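Local coordinates for lysozyme inhibitor LprI-like N-terminal domain-containing protein (PDB 6AR7) that is of unknown function but carries regions related to the lysozyme inhibitor LprI, folded here as an all-helical chain, at residues A75-W86 / R124-Y135. Numbering follows the deposited sequence.
Sequences ARRGWQESQRRW and RALALRGAADRY
Arg124 reaches from helix 107-136 into a hole formed by Trp79, Ser82, Gln83 and Trp86 of the antiparallel helix 73-101. Its NE and NH2 both donate to Gln83 OE1, a neutral carbonyl oxygen able to take two N-H groups, at 3.0 and 2.9 Å, with the amide and guanidinium planes 6° apart; NH2 also meets Ser82 OG at 2.8 Å, almost straight. Arginine suits this place twice over: its planar N-H edge serves two acceptors, and its apolar methylenes can lie on an indole. CG sits over the six-membered ring of Trp86, 3.5 Å from its centroid. The bend at chi2 (54°) lays the chain along the indole; beyond it the chain runs extended, carrying the guanidinium to Gln83 and Ser82.

At the other end, Trp79 NE1 donates to Tyr135 OH (2.9 Å), an acceptor held out on a long ring, while Ala131 CB packs 3.5 Å from Trp79 CZ2, small enough to admit the broad indole.

Behind this shell, Ser82 OG donates to Trp79 O and can still accept from Arg124. Met197 and Phe193 of helix 180-197 touch Arg124. Within this helical bundle, the buried charge is probably stabilised by neutral oxygen dipoles and an off-centre cation-pi contact with Trp86, since neither segment offers it a carboxylate here.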
# COMPACT_ATOMS: atom_id res chain seq x y z
N ALA A 75 3.24 -17.63 12.09
CA ALA A 75 2.77 -16.33 11.63
C ALA A 75 3.87 -15.29 11.74
O ALA A 75 3.97 -14.39 10.88
CB ALA A 75 1.55 -15.91 12.44
N ARG A 76 4.71 -15.37 12.77
CA ARG A 76 5.78 -14.39 12.92
C ARG A 76 6.70 -14.41 11.69
O ARG A 76 6.91 -13.38 11.05
CB ARG A 76 6.58 -14.65 14.20
CG ARG A 76 7.68 -13.62 14.41
CD ARG A 76 8.57 -13.93 15.61
NE ARG A 76 9.46 -15.06 15.35
CZ ARG A 76 9.40 -16.23 15.97
NH1 ARG A 76 8.49 -16.44 16.92
NH2 ARG A 76 10.25 -17.19 15.64
N ARG A 77 7.21 -15.60 11.34
CA ARG A 77 8.08 -15.71 10.17
C ARG A 77 7.34 -15.29 8.90
O ARG A 77 7.93 -14.65 8.02
CB ARG A 77 8.60 -17.14 10.03
CG ARG A 77 9.60 -17.53 11.11
CD ARG A 77 10.23 -18.89 10.83
NE ARG A 77 9.33 -19.99 11.13
CZ ARG A 77 9.21 -20.54 12.33
NH1 ARG A 77 9.95 -20.09 13.34
NH2 ARG A 77 8.36 -21.54 12.53
N GLY A 78 6.06 -15.66 8.79
CA GLY A 78 5.27 -15.23 7.65
C GLY A 78 5.17 -13.72 7.54
O GLY A 78 5.35 -13.15 6.46
N TRP A 79 4.87 -13.04 8.65
CA TRP A 79 4.78 -11.58 8.60
C TRP A 79 6.14 -10.95 8.37
O TRP A 79 6.24 -9.93 7.67
CB TRP A 79 4.13 -11.04 9.87
CG TRP A 79 2.64 -11.15 9.82
CD1 TRP A 79 1.87 -12.15 10.35
CD2 TRP A 79 1.72 -10.23 9.20
NE1 TRP A 79 0.55 -11.92 10.08
CE2 TRP A 79 0.43 -10.74 9.39
CE3 TRP A 79 1.88 -9.03 8.50
CZ2 TRP A 79 -0.71 -10.10 8.90
CZ3 TRP A 79 0.75 -8.39 8.03
CH2 TRP A 79 -0.53 -8.92 8.23
N GLN A 80 7.20 -11.53 8.95
CA GLN A 80 8.54 -11.02 8.70
C GLN A 80 8.85 -11.07 7.22
O GLN A 80 9.43 -10.14 6.65
CB GLN A 80 9.58 -11.80 9.49
CG GLN A 80 9.52 -11.53 10.97
CD GLN A 80 10.51 -12.36 11.75
OE1 GLN A 80 10.75 -13.52 11.41
NE2 GLN A 80 11.08 -11.79 12.80
N GLU A 81 8.45 -12.16 6.57
CA GLU A 81 8.62 -12.26 5.13
C GLU A 81 7.80 -11.19 4.41
O GLU A 81 8.30 -10.52 3.50
CB GLU A 81 8.21 -13.65 4.66
CG GLU A 81 8.31 -13.84 3.15
CD GLU A 81 9.72 -13.71 2.61
OE1 GLU A 81 10.69 -13.93 3.36
OE2 GLU A 81 9.85 -13.36 1.42
N SER A 82 6.55 -10.99 4.84
CA SER A 82 5.70 -9.99 4.19
C SER A 82 6.31 -8.59 4.30
O SER A 82 6.25 -7.80 3.35
CB SER A 82 4.29 -10.02 4.79
OG SER A 82 4.21 -9.23 5.96
N GLN A 83 6.92 -8.28 5.45
CA GLN A 83 7.49 -6.95 5.63
C GLN A 83 8.72 -6.75 4.77
O GLN A 83 8.93 -5.68 4.19
CB GLN A 83 7.81 -6.69 7.10
CG GLN A 83 8.30 -5.25 7.41
CD GLN A 83 7.22 -4.20 7.24
OE1 GLN A 83 6.05 -4.49 6.93
NE2 GLN A 83 7.61 -2.94 7.43
N ARG A 84 9.57 -7.78 4.66
CA ARG A 84 10.70 -7.69 3.75
C ARG A 84 10.21 -7.42 2.32
O ARG A 84 10.79 -6.60 1.60
CB ARG A 84 11.51 -8.98 3.80
CG ARG A 84 12.57 -9.06 4.92
CD ARG A 84 13.45 -10.32 4.81
NE ARG A 84 12.71 -11.59 4.90
CZ ARG A 84 12.46 -12.26 6.03
NH1 ARG A 84 12.89 -11.80 7.19
NH2 ARG A 84 11.78 -13.40 5.99
N ARG A 85 9.12 -8.08 1.92
CA ARG A 85 8.58 -7.90 0.58
C ARG A 85 7.91 -6.55 0.44
O ARG A 85 7.98 -5.91 -0.62
CB ARG A 85 7.59 -9.01 0.25
CG ARG A 85 8.18 -10.42 0.24
CD ARG A 85 9.19 -10.60 -0.88
NE ARG A 85 9.64 -11.99 -0.99
CZ ARG A 85 10.44 -12.44 -1.95
NH1 ARG A 85 10.88 -11.62 -2.89
NH2 ARG A 85 10.80 -13.72 -1.98
N TRP A 86 7.26 -6.08 1.51
CA TRP A 86 6.61 -4.77 1.45
C TRP A 86 7.64 -3.67 1.24
O TRP A 86 7.46 -2.77 0.40
CB TRP A 86 5.82 -4.53 2.72
CG TRP A 86 5.03 -3.28 2.67
CD1 TRP A 86 3.86 -3.08 1.99
CD2 TRP A 86 5.32 -2.05 3.34
NE1 TRP A 86 3.41 -1.80 2.19
CE2 TRP A 86 4.28 -1.14 3.01
CE3 TRP A 86 6.35 -1.62 4.18
CZ2 TRP A 86 4.25 0.16 3.50
CZ3 TRP A 86 6.31 -0.31 4.67
CH2 TRP A 86 5.27 0.56 4.33
N ARG A 124 -0.54 -0.00 5.33
CA ARG A 124 0.31 -1.04 5.91
C ARG A 124 0.23 -1.02 7.43
O ARG A 124 0.16 -2.08 8.06
CB ARG A 124 1.75 -0.86 5.43
CG ARG A 124 2.70 -1.95 5.91
CD ARG A 124 2.21 -3.38 5.57
NE ARG A 124 3.25 -4.36 5.89
CZ ARG A 124 3.09 -5.67 5.83
NH1 ARG A 124 1.92 -6.20 5.45
NH2 ARG A 124 4.10 -6.47 6.15
N ALA A 125 0.19 0.17 8.03
CA ALA A 125 0.09 0.27 9.48
C ALA A 125 -1.17 -0.40 10.01
O ALA A 125 -1.13 -1.14 11.00
CB ALA A 125 0.12 1.75 9.91
N LEU A 126 -2.31 -0.15 9.37
CA LEU A 126 -3.58 -0.67 9.86
C LEU A 126 -3.64 -2.19 9.75
O LEU A 126 -4.23 -2.86 10.60
CB LEU A 126 -4.74 -0.04 9.09
CG LEU A 126 -4.91 1.46 9.26
CD1 LEU A 126 -5.97 1.97 8.28
CD2 LEU A 126 -5.28 1.78 10.71
N ALA A 127 -3.06 -2.75 8.68
CA ALA A 127 -3.02 -4.20 8.53
C ALA A 127 -2.16 -4.84 9.61
O ALA A 127 -2.54 -5.86 10.18
CB ALA A 127 -2.49 -4.56 7.14
N LEU A 128 -0.98 -4.26 9.88
CA LEU A 128 -0.12 -4.78 10.93
C LEU A 128 -0.81 -4.68 12.28
O LEU A 128 -0.75 -5.61 13.09
CB LEU A 128 1.20 -4.02 10.92
CG LEU A 128 2.11 -4.34 9.73
CD1 LEU A 128 3.19 -3.33 9.62
CD2 LEU A 128 2.75 -5.71 9.96
N ARG A 129 -1.49 -3.55 12.52
CA ARG A 129 -2.21 -3.36 13.78
C ARG A 129 -3.29 -4.41 13.94
O ARG A 129 -3.45 -4.98 15.02
CB ARG A 129 -2.84 -1.98 13.83
CG ARG A 129 -1.93 -0.85 14.13
CD ARG A 129 -2.77 0.42 14.10
NE ARG A 129 -2.03 1.61 14.48
CZ ARG A 129 -2.57 2.82 14.55
NH1 ARG A 129 -3.85 2.96 14.27
NH2 ARG A 129 -1.85 3.85 14.94
N GLY A 130 -4.08 -4.64 12.88
CA GLY A 130 -5.14 -5.62 12.97
C GLY A 130 -4.62 -7.01 13.32
O GLY A 130 -5.20 -7.71 14.15
N ALA A 131 -3.51 -7.41 12.70
CA ALA A 131 -2.93 -8.71 13.01
C ALA A 131 -2.42 -8.75 14.44
O ALA A 131 -2.71 -9.68 15.19
CB ALA A 131 -1.82 -9.05 12.02
N ALA A 132 -1.62 -7.75 14.83
CA ALA A 132 -1.05 -7.76 16.17
C ALA A 132 -2.14 -7.75 17.24
O ALA A 132 -1.99 -8.40 18.28
CB ALA A 132 -0.12 -6.57 16.35
N ASP A 133 -3.26 -7.07 16.98
CA ASP A 133 -4.36 -7.08 17.94
C ASP A 133 -5.01 -8.45 18.00
O ASP A 133 -5.37 -8.93 19.08
CB ASP A 133 -5.40 -6.02 17.58
CG ASP A 133 -4.89 -4.61 17.79
OD1 ASP A 133 -3.78 -4.46 18.33
OD2 ASP A 133 -5.60 -3.65 17.41
N ARG A 134 -5.16 -9.10 16.85
CA ARG A 134 -5.80 -10.41 16.82
C ARG A 134 -4.92 -11.47 17.48
O ARG A 134 -5.42 -12.35 18.19
CB ARG A 134 -6.13 -10.79 15.39
CG ARG A 134 -7.09 -11.96 15.25
CD ARG A 134 -7.91 -11.86 13.97
NE ARG A 134 -7.59 -10.66 13.20
CZ ARG A 134 -6.71 -10.62 12.20
NH1 ARG A 134 -6.48 -9.48 11.55
NH2 ARG A 134 -6.04 -11.72 11.86
N TYR A 135 -3.60 -11.39 17.28
CA TYR A 135 -2.69 -12.34 17.94
C TYR A 135 -2.57 -12.09 19.44
O TYR A 135 -2.17 -12.99 20.17
CB TYR A 135 -1.29 -12.27 17.32
CG TYR A 135 -1.20 -12.67 15.86
CD1 TYR A 135 -2.10 -13.59 15.31
CD2 TYR A 135 -0.24 -12.11 15.04
CE1 TYR A 135 -2.01 -13.95 13.97
CE2 TYR A 135 -0.15 -12.46 13.71
CZ TYR A 135 -1.04 -13.38 13.17
OH TYR A 135 -0.94 -13.71 11.83